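Local coordinates for protein glycosyl hydrolase (Rhizobium leguminosarum bv. trifolii, PDB 5NDX) that probably hydrolyses O-glycosidic bonds as a family 39 glycoside hydrolase, the bacterial orthologue of human alpha-L-iduronidase, at residues A373-T378 against S408-H413; I291-D296 against A396-R401. The protein carries 2 engineered substitutions. All blocks are in the same frame, centred on the assembly; numbering follows the deposited sequence.

Contact 1: A373-T378 against S408-H413; sequences ATLGDT and SISLIH
Ser408 carries OG anti to its backbone N (chi1 -180°), which places the hydroxyl against Thr374 in the loop 373-378. There Thr374 holds OG1 in the crowded position between its N and carbonyl carbon (chi1 70°), and Leu375 sets CG beside its own N (chi1 -74°), so that the fork of its methyls reaches the strand. Ser408 OG gives a weak hydrogen bond to Thr374 O, 3.0 Å away, while Ser408 CB lies 3.3 Å from the same Thr374 O. Thr374 OG1 is hydrogen-bonded to Leu371 O, three residues back, near the end of helix 364-372. The loop 373-378 joins that helix to strand 378-385 of the beta-sandwich that accompanies the catalytic barrel in this family, and crosses one end of strand 407-413. Leu375 bridges alternate strand residues: CD2 comes within 3.4 Å of Ser408 O, and CD1 lies 3.7 Å from Ser410 OG. The amide of Gln521, on the adjoining strand 518-526, spans both serines, NE2 to Ser408 OG and OE1 to Ser410 OG, and so satisfies both buried hydroxyls.

Contact 2: I291-D296 against A396-R401; sequences IIEQHD and AILPTR
Helix 282-300, the link between the seventh and eighth parallel strands of the TIM barrel, lies across strand 395-401 of the beta-sandwich; the two short segments cross at 69°, with their axes 8.9 Å apart. Ala396 presents its CB to the carboxylate end of Glu293, 3.7 Å from Glu293 CD. Glu293 starts with CG anti to its N and then bends at chi2 (-86°), which brings the carboxylate up against Ala396 CB. At Ile397 the backbone, not the side chain, does the work. Water 1 accepts from Ile397 N and also binds Glu293 OE2, while water 2 connects Glu293 OE2 to Ile397 O at 3.1 Å. The polar groups of strand and helix are thus joined through solvent, and Arg297 NE forms a salt bridge with the same Glu293 OE2, which would favour the ionised form of Glu293. Leu398 rests its two methyls on the helix side chains. Its CD2 packs 3.9 Å from Glu293 CG, the two side chains crossing obliquely, and its CD1 meets Ile292 CG2 at 4.2 Å, nearly at a right angle. Leu398 CD2 also lies 4.0 Å from Asp296 OD2, an oxygen whose charge is met by a salt bridge to Arg16 NH2.

Both contacts are buried, and their second segments are neighbouring antiparallel strands, 395-401 and 407-413, successive in the chain. Contact 1 stays within the sandwich region, fitting the loop before strand 378-385 against the sheet through hydroxyls, backbone carbonyls and one leucine; contact 2 joins sandwich to barrel, and there methyls and a methylene mix with carboxylates and bridging waters. The two meet at Thr400, whose OG1 is probably hydrogen-bonded both to Ser408 O, at 2.6 Å, and to Gly376 N, at 2.8 Å. This one hydroxyl of segment 396-401 therefore ties together the two segments of contact 1, with Leu375 CD2 packed beside it.

Contact 1: A373-T378 against S408-H413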
loop_
_atom_site.group_PDB
_atom_site.type_symbol
_atom_site.label_atom_id
_atom_site.label_comp_id
_atom_site.label_asym_id
_atom_site.label_seq_id
_atom_site.Cartn_x
_atom_site.Cartn_y
_atom_site.Cartn_z
ATOM N N ALA A 373 7.208 4.139 3.589
ATOM C CA ALA A 373 7.879 2.863 3.724
ATOM C C ALA A 373 9.284 3.040 4.280
ATOM O O ALA A 373 9.797 2.095 4.835
ATOM C CB ALA A 373 7.964 2.170 2.385
ATOM N N THR A 374 9.876 4.237 4.131
ATOM C CA THR A 374 11.212 4.532 4.655
ATOM C C THR A 374 11.298 4.790 6.127
ATOM O O THR A 374 12.398 5.031 6.622
ATOM C CB THR A 374 11.852 5.763 3.955
ATOM O OG1 THR A 374 11.162 6.986 4.332
ATOM C CG2 THR A 374 11.814 5.582 2.457
ATOM N N LEU A 375 10.171 4.815 6.837
ATOM C CA LEU A 375 10.203 5.128 8.238
ATOM C C LEU A 375 10.911 4.028 9.037
ATOM O O LEU A 375 10.984 2.886 8.621
ATOM C CB LEU A 375 8.806 5.377 8.774
ATOM C CG LEU A 375 8.172 6.723 8.360
ATOM C CD1 LEU A 375 6.659 6.735 8.538
ATOM C CD2 LEU A 375 8.810 7.862 9.121
ATOM N N GLY A 376 11.470 4.447 10.158
ATOM C CA GLY A 376 12.208 3.592 11.055
ATOM C C GLY A 376 11.371 2.852 12.069
ATOM O O GLY A 376 10.167 2.739 11.908
ATOM N N ASP A 377 12.026 2.343 13.124
ATOM C CA ASP A 377 11.363 1.403 14.037
ATOM C C ASP A 377 11.221 1.981 15.446
ATOM O O ASP A 377 10.751 1.293 16.365
ATOM C CB ASP A 377 12.099 0.073 14.073
ATOM C CG ASP A 377 13.528 0.207 14.678
ATOM O OD1 ASP A 377 13.973 1.307 15.154
ATOM O OD2 ASP A 377 14.228 -0.818 14.636
ATOM N N THR A 378 11.602 3.239 15.628
ATOM C CA THR A 378 11.518 3.850 16.942
ATOM C C THR A 378 11.073 5.299 16.809
ATOM O O THR A 378 11.623 6.024 15.993
ATOM C CB THR A 378 12.909 3.785 17.638
ATOM O OG1 THR A 378 13.407 2.441 17.630
ATOM C CG2 THR A 378 12.795 4.184 19.017
ATOM N N SER A 408 14.359 9.053 9.847
ATOM C CA SER A 408 13.417 9.187 8.782
ATOM C C SER A 408 12.218 9.879 9.373
ATOM O O SER A 408 11.584 9.380 10.328
ATOM C CB SER A 408 13.003 7.826 8.224
ATOM O OG SER A 408 12.061 7.989 7.153
ATOM N N ILE A 409 11.883 11.018 8.784
ATOM C CA ILE A 409 10.799 11.865 9.265
ATOM C C ILE A 409 9.796 12.146 8.142
ATOM O O ILE A 409 10.195 12.634 7.071
ATOM C CB ILE A 409 11.356 13.190 9.741
ATOM C CG1 ILE A 409 12.292 12.994 10.932
ATOM C CG2 ILE A 409 10.218 14.167 10.127
ATOM C CD1 ILE A 409 13.253 14.132 11.096
ATOM N N SER A 410 8.524 11.826 8.371
ATOM C CA SER A 410 7.454 12.239 7.483
ATOM C C SER A 410 6.905 13.562 8.008
ATOM O O SER A 410 6.464 13.649 9.159
ATOM C CB SER A 410 6.353 11.206 7.414
ATOM O OG SER A 410 6.803 10.006 6.835
ATOM N N LEU A 411 6.958 14.611 7.193
ATOM C CA LEU A 411 6.316 15.897 7.533
ATOM C C LEU A 411 5.062 16.041 6.628
ATOM O O LEU A 411 5.168 16.101 5.380
ATOM C CB LEU A 411 7.288 17.016 7.310
ATOM C CG LEU A 411 6.816 18.374 7.813
ATOM C CD1 LEU A 411 6.652 18.383 9.335
ATOM C CD2 LEU A 411 7.819 19.426 7.378
ATOM N N ILE A 412 3.892 16.097 7.260
ATOM C CA ILE A 412 2.607 15.976 6.604
ATOM C C ILE A 412 1.887 17.342 6.702
ATOM O O ILE A 412 1.770 17.868 7.808
ATOM C CB ILE A 412 1.785 14.935 7.349
ATOM C CG1 ILE A 412 2.505 13.586 7.397
ATOM C CG2 ILE A 412 0.392 14.789 6.754
ATOM C CD1 ILE A 412 2.017 12.698 8.524
ATOM N N HIS A 413 1.473 17.943 5.585
ATOM C CA HIS A 413 0.667 19.184 5.658
ATOM C C HIS A 413 -0.602 18.881 4.899
ATOM O O HIS A 413 -0.589 18.775 3.675
ATOM C CB HIS A 413 1.477 20.313 5.088
ATOM C CG HIS A 413 0.983 21.689 5.406
ATOM N ND1 HIS A 413 0.055 21.988 6.394
ATOM C CD2 HIS A 413 1.337 22.873 4.876
ATOM C CE1 HIS A 413 -0.143 23.294 6.448
ATOM N NE2 HIS A 413 0.640 23.857 5.552
#

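Contact 2: I291-D296 against A396-R401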
loop_
_atom_site.group_PDB
_atom_site.type_symbol
_atom_site.label_atom_id
_atom_site.label_comp_id
_atom_site.label_asym_id
_atom_site.label_seq_id
_atom_site.Cartn_x
_atom_site.Cartn_y
_atom_site.Cartn_z
ATOM N N ILE A 291 -4.352 10.366 7.939
ATOM C CA ILE A 291 -5.089 9.252 8.552
ATOM C C ILE A 291 -4.157 8.328 9.387
ATOM O O ILE A 291 -4.449 7.966 10.555
ATOM C CB ILE A 291 -5.815 8.466 7.492
ATOM C CG1 ILE A 291 -7.031 9.268 7.003
ATOM C CG2 ILE A 291 -6.284 7.110 7.994
ATOM C CD1 ILE A 291 -7.561 8.784 5.680
ATOM N N ILE A 292 -3.017 8.000 8.806
ATOM C CA ILE A 292 -2.014 7.238 9.516
ATOM C C ILE A 292 -1.548 7.941 10.777
ATOM O O ILE A 292 -1.519 7.330 11.871
ATOM C CB ILE A 292 -0.842 6.875 8.584
ATOM C CG1 ILE A 292 -1.330 5.770 7.614
ATOM C CG2 ILE A 292 0.398 6.488 9.395
ATOM C CD1 ILE A 292 -0.498 5.587 6.351
ATOM N N GLU A 293 -1.198 9.226 10.661
ATOM C CA GLU A 293 -0.681 9.915 11.826
ATOM C C GLU A 293 -1.728 10.018 12.955
ATOM O O GLU A 293 -1.383 9.913 14.142
ATOM C CB GLU A 293 -0.126 11.279 11.438
ATOM C CG GLU A 293 0.588 12.002 12.562
ATOM C CD GLU A 293 -0.308 12.832 13.477
ATOM O OE1 GLU A 293 -1.471 13.122 13.139
ATOM O OE2 GLU A 293 0.218 13.243 14.543
ATOM N N GLN A 294 -2.986 10.229 12.593
ATOM C CA GLN A 294 -4.065 10.244 13.561
ATOM C C GLN A 294 -4.212 8.895 14.299
ATOM O O GLN A 294 -4.448 8.865 15.513
ATOM C CB GLN A 294 -5.406 10.596 12.895
ATOM C CG GLN A 294 -5.537 12.042 12.455
ATOM C CD GLN A 294 -6.688 12.256 11.467
ATOM O OE1 GLN A 294 -7.244 11.332 10.909
ATOM N NE2 GLN A 294 -6.982 13.478 11.202
ATOM N N HIS A 295 -4.128 7.792 13.573
ATOM C CA HIS A 295 -4.164 6.492 14.224
ATOM C C HIS A 295 -2.961 6.311 15.175
ATOM O O HIS A 295 -3.115 5.802 16.287
ATOM C CB HIS A 295 -4.196 5.360 13.191
ATOM C CG HIS A 295 -5.545 5.128 12.621
ATOM N ND1 HIS A 295 -6.098 5.962 11.674
ATOM C CD2 HIS A 295 -6.462 4.152 12.862
ATOM C CE1 HIS A 295 -7.313 5.525 11.374
ATOM N NE2 HIS A 295 -7.553 4.425 12.074
ATOM N N ASP A 296 -1.780 6.729 14.743
ATOM C CA ASP A 296 -0.602 6.614 15.577
ATOM C C ASP A 296 -0.727 7.470 16.863
ATOM O O ASP A 296 -0.474 6.972 17.968
ATOM C CB ASP A 296 0.667 6.988 14.806
ATOM C CG ASP A 296 1.937 6.675 15.591
ATOM O OD1 ASP A 296 2.256 5.491 15.879
ATOM O OD2 ASP A 296 2.621 7.632 15.903
ATOM N N ALA A 396 1.539 17.886 10.721
ATOM C CA ALA A 396 1.757 16.693 11.529
ATOM C C ALA A 396 3.114 16.083 11.197
ATOM O O ALA A 396 3.736 16.363 10.143
ATOM C CB ALA A 396 0.626 15.677 11.292
ATOM N N ILE A 397 3.606 15.274 12.120
ATOM C CA ILE A 397 4.928 14.682 11.974
ATOM C C ILE A 397 4.998 13.211 12.424
ATOM O O ILE A 397 4.321 12.846 13.361
ATOM C CB ILE A 397 5.945 15.558 12.703
ATOM C CG1 ILE A 397 7.367 15.149 12.304
ATOM C CG2 ILE A 397 5.770 15.493 14.234
ATOM C CD1 ILE A 397 8.377 16.167 12.740
ATOM N N LEU A 398 5.763 12.368 11.716
ATOM C CA LEU A 398 6.114 10.994 12.172
ATOM C C LEU A 398 7.649 10.966 12.225
ATOM O O LEU A 398 8.310 10.821 11.192
ATOM C CB LEU A 398 5.579 9.914 11.230
ATOM C CG LEU A 398 4.041 9.870 11.064
ATOM C CD1 LEU A 398 3.669 9.069 9.841
ATOM C CD2 LEU A 398 3.381 9.280 12.317
ATOM N N PRO A 399 8.224 11.132 13.422
ATOM C CA PRO A 399 9.649 11.270 13.576
ATOM C C PRO A 399 10.234 9.983 14.083
ATOM O O PRO A 399 9.880 9.565 15.179
ATOM C CB PRO A 399 9.776 12.385 14.608
ATOM C CG PRO A 399 8.572 12.206 15.473
ATOM C CD PRO A 399 7.508 11.459 14.671
ATOM N N THR A 400 11.043 9.312 13.251
ATOM C CA THR A 400 11.558 7.990 13.581
ATOM C C THR A 400 13.075 7.919 13.488
ATOM O O THR A 400 13.692 8.642 12.710
ATOM C CB THR A 400 10.965 6.866 12.711
ATOM O OG1 THR A 400 11.410 7.007 11.357
ATOM C CG2 THR A 400 9.455 6.838 12.809
ATOM N N ARG A 401 13.645 7.035 14.294
ATOM C CA ARG A 401 15.078 6.643 14.218
ATOM C C ARG A 401 15.188 5.363 13.405
ATOM O O ARG A 401 14.400 4.439 13.573
ATOM C CB ARG A 401 15.669 6.418 15.619
ATOM C CG ARG A 401 17.214 6.330 15.746
ATOM C CD ARG A 401 17.589 5.937 17.202
ATOM N NE ARG A 401 17.087 4.577 17.464
ATOM C CZ ARG A 401 17.021 3.927 18.646
ATOM N NH1 ARG A 401 17.430 4.508 19.771
ATOM N NH2 ARG A 401 16.511 2.651 18.674
HETATM O O HOH W 1 2.016 15.190 14.478
HETATM O O HOH W 2 2.345 11.924 15.502
#